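Local coordinates for alginate biosynthesis protein AlgX (PDB 4KNC) that takes part in O-acetylation of the exopolysaccharide alginate and protects the polymer from degradation as it crosses the periplasm, at residues Y310-S322 against T393-S405. Numbering follows the deposited sequence.
Sequences YRQAMPLVDNGCS and TGGRYVFQLRNDS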
loop_
_atom_site.group_PDB
_atom_site.type_symbol
_atom_site.label_atom_id
_atom_site.label_comp_id
_atom_site.label_asym_id
_atom_site.label_seq_id
_atom_site.Cartn_x
_atom_site.Cartn_y
_atom_site.Cartn_z
ATOM N N TYR A 310 -2.333 -10.134 5.133
ATOM C CA TYR A 310 -2.803 -10.082 6.510
ATOM C C TYR A 310 -2.024 -10.992 7.458
ATOM O O TYR A 310 -1.812 -10.636 8.620
ATOM C CB TYR A 310 -4.318 -10.328 6.564
ATOM C CG TYR A 310 -5.065 -9.256 5.794
ATOM C CD1 TYR A 310 -5.402 -8.045 6.395
ATOM C CD2 TYR A 310 -5.369 -9.427 4.448
ATOM C CE1 TYR A 310 -6.058 -7.037 5.683
ATOM C CE2 TYR A 310 -6.028 -8.437 3.725
ATOM C CZ TYR A 310 -6.367 -7.240 4.350
ATOM O OH TYR A 310 -7.014 -6.252 3.634
ATOM N N ARG A 311 -1.579 -12.148 6.962
ATOM C CA ARG A 311 -0.713 -13.022 7.761
ATOM C C ARG A 311 0.595 -12.353 8.214
ATOM O O ARG A 311 1.184 -12.736 9.224
ATOM C CB ARG A 311 -0.394 -14.312 7.002
ATOM C CG ARG A 311 -1.616 -15.160 6.741
ATOM C CD ARG A 311 -1.235 -16.461 6.080
ATOM N NE ARG A 311 -0.447 -17.319 6.956
ATOM C CZ ARG A 311 0.118 -18.448 6.545
ATOM N NH1 ARG A 311 -0.027 -18.825 5.283
ATOM N NH2 ARG A 311 0.825 -19.198 7.384
ATOM N N GLN A 312 1.057 -11.369 7.457
ATOM C CA GLN A 312 2.187 -10.556 7.883
ATOM C C GLN A 312 1.719 -9.356 8.726
ATOM O O GLN A 312 2.222 -9.116 9.827
ATOM C CB GLN A 312 2.972 -10.073 6.664
ATOM C CG GLN A 312 3.618 -11.184 5.864
ATOM C CD GLN A 312 4.182 -10.692 4.560
ATOM O OE1 GLN A 312 5.269 -10.100 4.515
ATOM N NE2 GLN A 312 3.436 -10.913 3.477
ATOM N N ALA A 313 0.745 -8.609 8.213
ATOM C CA ALA A 313 0.343 -7.365 8.868
ATOM C C ALA A 313 -0.141 -7.564 10.300
ATOM O O ALA A 313 0.263 -6.814 11.188
ATOM C CB ALA A 313 -0.693 -6.618 8.038
ATOM N N MET A 314 -0.974 -8.582 10.526
ATOM C CA MET A 314 -1.518 -8.831 11.862
ATOM C C MET A 314 -0.441 -8.989 12.952
ATOM O O MET A 314 -0.421 -8.211 13.900
ATOM C CB MET A 314 -2.524 -10.001 11.868
ATOM C CG MET A 314 -3.811 -9.704 11.124
ATOM S SD MET A 314 -4.782 -8.419 11.942
ATOM C CE MET A 314 -5.611 -9.415 13.188
ATOM N N PRO A 315 0.466 -9.974 12.816
ATOM C CA PRO A 315 1.489 -10.094 13.863
ATOM C C PRO A 315 2.511 -8.962 13.852
ATOM O O PRO A 315 3.203 -8.768 14.849
ATOM C CB PRO A 315 2.189 -11.409 13.512
ATOM C CG PRO A 315 1.997 -11.527 12.021
ATOM C CD PRO A 315 0.612 -11.030 11.796
ATOM N N LEU A 316 2.624 -8.242 12.745
ATOM C CA LEU A 316 3.555 -7.119 12.683
ATOM C C LEU A 316 3.154 -5.966 13.614
ATOM O O LEU A 316 4.009 -5.191 14.059
ATOM C CB LEU A 316 3.717 -6.618 11.245
ATOM C CG LEU A 316 4.741 -7.406 10.433
ATOM C CD1 LEU A 316 4.754 -6.907 8.996
ATOM C CD2 LEU A 316 6.105 -7.259 11.076
ATOM N N VAL A 317 1.862 -5.850 13.906
ATOM C CA VAL A 317 1.399 -4.800 14.816
ATOM C C VAL A 317 2.137 -4.860 16.162
ATOM O O VAL A 317 2.467 -3.818 16.732
ATOM C CB VAL A 317 -0.132 -4.850 15.015
ATOM C CG1 VAL A 317 -0.578 -3.833 16.050
ATOM C CG2 VAL A 317 -0.824 -4.585 13.706
ATOM N N ASP A 318 2.432 -6.074 16.642
ATOM C CA ASP A 318 3.180 -6.259 17.895
ATOM C C ASP A 318 4.604 -6.770 17.714
ATOM O O ASP A 318 5.093 -7.551 18.525
ATOM C CB ASP A 318 2.435 -7.189 18.855
ATOM C CG ASP A 318 1.205 -6.549 19.432
ATOM O OD1 ASP A 318 0.238 -6.359 18.663
ATOM O OD2 ASP A 318 1.204 -6.232 20.645
ATOM N N ASN A 319 5.265 -6.325 16.655
ATOM C CA ASN A 319 6.688 -6.585 16.459
ATOM C C ASN A 319 7.097 -8.066 16.411
ATOM O O ASN A 319 8.196 -8.424 16.832
ATOM C CB ASN A 319 7.519 -5.838 17.514
ATOM C CG ASN A 319 8.864 -5.383 16.973
ATOM O OD1 ASN A 319 9.242 -5.727 15.841
ATOM N ND2 ASN A 319 9.599 -4.617 17.773
ATOM N N GLY A 320 6.215 -8.915 15.890
ATOM C CA GLY A 320 6.502 -10.335 15.754
ATOM C C GLY A 320 6.942 -11.015 17.038
ATOM O O GLY A 320 6.168 -11.139 17.996
ATOM N N CYS A 321 8.198 -11.452 17.063
ATOM C CA CYS A 321 8.744 -12.130 18.239
ATOM C C CYS A 321 9.671 -11.236 19.052
ATOM O O CYS A 321 10.192 -11.654 20.085
ATOM C CB CYS A 321 9.496 -13.399 17.830
ATOM S SG CYS A 321 8.455 -14.676 17.106
ATOM N N SER A 322 9.882 -10.015 18.570
ATOM C CA SER A 322 10.812 -9.086 19.200
ATOM C C SER A 322 10.385 -8.771 20.631
ATOM O O SER A 322 9.203 -8.548 20.903
ATOM C CB SER A 322 10.932 -7.804 18.369
ATOM O OG SER A 322 11.978 -6.978 18.845
ATOM N N THR A 393 13.811 -3.788 5.289
ATOM C CA THR A 393 13.337 -4.181 6.617
ATOM C C THR A 393 14.459 -4.886 7.368
ATOM O O THR A 393 14.234 -5.527 8.399
ATOM C CB THR A 393 12.112 -5.119 6.539
ATOM O OG1 THR A 393 12.489 -6.367 5.940
ATOM C CG2 THR A 393 10.993 -4.479 5.716
ATOM N N GLY A 394 15.671 -4.757 6.834
ATOM C CA GLY A 394 16.838 -5.412 7.388
ATOM C C GLY A 394 16.820 -6.901 7.109
ATOM O O GLY A 394 17.441 -7.682 7.829
ATOM N N GLY A 395 16.098 -7.293 6.063
ATOM C CA GLY A 395 15.944 -8.699 5.721
ATOM C C GLY A 395 14.979 -9.452 6.629
ATOM O O GLY A 395 14.882 -10.672 6.543
ATOM N N ARG A 396 14.271 -8.731 7.499
ATOM C CA ARG A 396 13.291 -9.340 8.400
ATOM C C ARG A 396 11.896 -9.504 7.770
ATOM O O ARG A 396 11.426 -8.639 7.026
ATOM C CB ARG A 396 13.187 -8.538 9.697
ATOM C CG ARG A 396 12.227 -9.116 10.719
ATOM C CD ARG A 396 12.275 -8.317 12.004
ATOM N NE ARG A 396 11.325 -8.803 13.002
ATOM C CZ ARG A 396 10.629 -8.005 13.808
ATOM N NH1 ARG A 396 10.776 -6.681 13.725
ATOM N NH2 ARG A 396 9.786 -8.520 14.694
ATOM N N TYR A 397 11.262 -10.631 8.091
ATOM C CA TYR A 397 9.918 -11.005 7.665
ATOM C C TYR A 397 9.241 -11.541 8.905
ATOM O O TYR A 397 9.917 -12.080 9.777
ATOM C CB TYR A 397 9.980 -12.141 6.647
ATOM C CG TYR A 397 10.593 -11.767 5.342
ATOM C CD1 TYR A 397 11.971 -11.697 5.194
ATOM C CD2 TYR A 397 9.795 -11.470 4.242
ATOM C CE1 TYR A 397 12.539 -11.352 3.983
ATOM C CE2 TYR A 397 10.349 -11.125 3.032
ATOM C CZ TYR A 397 11.721 -11.064 2.903
ATOM O OH TYR A 397 12.272 -10.715 1.686
ATOM N N VAL A 398 7.918 -11.403 8.988
ATOM C CA VAL A 398 7.142 -11.918 10.122
ATOM C C VAL A 398 5.788 -12.424 9.633
ATOM O O VAL A 398 5.130 -11.756 8.841
ATOM C CB VAL A 398 6.876 -10.819 11.173
ATOM C CG1 VAL A 398 6.068 -11.379 12.334
ATOM C CG2 VAL A 398 8.181 -10.205 11.686
ATOM N N PHE A 399 5.367 -13.603 10.080
ATOM C CA PHE A 399 4.082 -14.142 9.618
ATOM C C PHE A 399 3.442 -15.108 10.601
ATOM O O PHE A 399 4.133 -15.795 11.343
ATOM C CB PHE A 399 4.202 -14.790 8.223
ATOM C CG PHE A 399 5.062 -16.037 8.187
ATOM C CD1 PHE A 399 6.425 -15.950 7.973
ATOM C CD2 PHE A 399 4.498 -17.295 8.343
ATOM C CE1 PHE A 399 7.218 -17.095 7.920
ATOM C CE2 PHE A 399 5.284 -18.445 8.296
ATOM C CZ PHE A 399 6.645 -18.342 8.088
ATOM N N GLN A 400 2.115 -15.149 10.623
ATOM C CA GLN A 400 1.431 -16.088 11.496
ATOM C C GLN A 400 1.381 -17.452 10.824
ATOM O O GLN A 400 1.256 -17.551 9.599
ATOM C CB GLN A 400 0.027 -15.598 11.851
ATOM C CG GLN A 400 -0.958 -15.630 10.699
ATOM C CD GLN A 400 -2.137 -14.686 10.898
ATOM O OE1 GLN A 400 -2.952 -14.492 9.992
ATOM N NE2 GLN A 400 -2.228 -14.089 12.082
ATOM N N LEU A 401 1.510 -18.503 11.629
ATOM C CA LEU A 401 1.319 -19.856 11.133
ATOM C C LEU A 401 -0.143 -19.982 10.748
ATOM O O LEU A 401 -1.015 -19.392 11.391
ATOM C CB LEU A 401 1.697 -20.914 12.182
ATOM C CG LEU A 401 3.135 -20.959 12.730
ATOM C CD1 LEU A 401 3.492 -22.350 13.314
ATOM C CD2 LEU A 401 4.158 -20.544 11.691
ATOM N N ARG A 402 -0.396 -20.754 9.697
ATOM C CA ARG A 402 -1.712 -20.845 9.082
ATOM C C ARG A 402 -2.805 -21.167 10.086
ATOM O O ARG A 402 -2.654 -22.050 10.929
ATOM C CB ARG A 402 -1.703 -21.877 7.951
ATOM C CG ARG A 402 -2.999 -21.929 7.162
ATOM C CD ARG A 402 -2.807 -22.565 5.800
ATOM N NE ARG A 402 -4.074 -23.065 5.274
ATOM C CZ ARG A 402 -4.207 -23.700 4.115
ATOM N NH1 ARG A 402 -3.147 -23.913 3.348
ATOM N NH2 ARG A 402 -5.402 -24.122 3.723
ATOM N N ASN A 403 -3.897 -20.420 10.000
ATOM C CA ASN A 403 -5.051 -20.654 10.857
ATOM C C ASN A 403 -6.347 -20.677 10.052
ATOM O O ASN A 403 -7.381 -20.184 10.504
ATOM C CB ASN A 403 -5.116 -19.635 11.997
ATOM C CG ASN A 403 -4.947 -18.209 11.517
ATOM O OD1 ASN A 403 -5.235 -17.890 10.362
ATOM N ND2 ASN A 403 -4.474 -17.341 12.403
ATOM N N ASP A 404 -6.271 -21.249 8.851
ATOM C CA ASP A 404 -7.455 -21.564 8.062
ATOM C C ASP A 404 -8.346 -22.541 8.818
ATOM O O ASP A 404 -7.995 -23.018 9.900
ATOM C CB ASP A 404 -7.071 -22.173 6.706
ATOM C CG ASP A 404 -6.863 -21.123 5.625
ATOM O OD1 ASP A 404 -7.232 -19.951 5.842
ATOM O OD2 ASP A 404 -6.338 -21.475 4.550
ATOM N N SER A 405 -9.493 -22.843 8.219
ATOM C CA SER A 405 -10.509 -23.693 8.835
ATOM C C SER A 405 -9.974 -24.980 9.474
ATOM O O SER A 405 -10.448 -25.394 10.534
ATOM C CB SER A 405 -11.601 -24.023 7.810
HETATM O O HOH W 1 6.616 -9.618 6.860
#
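Arg311 and Gln400 trade bonds in both directions. The backbone N of Gln400 donates to the carbonyl O of Arg311 at 2.9 Å, and Arg311 NH2 returns a 2.8 Å bond to Gln400 O, which lies in the guanidinium plane, while NE adds a weak one. A bend at chi3 (66°) in an otherwise extended chain turns the guanidinium edge toward that carbonyl. The Gln400 side chain runs back over the helix, its OE1 3.5 Å from Arg311 CA. In the middle, Val398 faces the helix with both methyls: CG2 meets Leu316 CD2 at 3.7 Å, and CG1 lies beside Pro315 CB and 3.6 Å from the CA of Gly320, a glycine at positive phi. One water accepts from Val398 N and donates to Gln312 OE1; Gln312 NE2 donates to Ser308 O, one turn back in the helix, which helps orient the amide. At the far end Arg396, extended from CG to NE with CG anti to the backbone N (chi1 -178°), reaches Asn319 and holds OD1 end-on with two nitrogens. The Arg396 NH1 bond to Asn319 OD1 is the straighter, 2.8 Å long; NH2 approaches from above the amide plane and also makes a weak bond to Asn319 O.

Asn319, at positive phi, is the C-prime residue of the Schellman motif closing the helix. Behind the first shell, Asp358 forms a salt bridge with Arg396 and accepts from Cys321 N, Glu381 pairs with Arg311 NH1, and the Cys321–Cys434 disulfide fixes the turn from Asn319 to Ser322. The helix, ending the SGNH hydrolase-like region, crosses strand 396-400 of the carbohydrate-binding module at 98°. Two arginines gripping carbonyl oxygens across an apolar centre, backed by carboxylates, are consistent with a defined domain orientation.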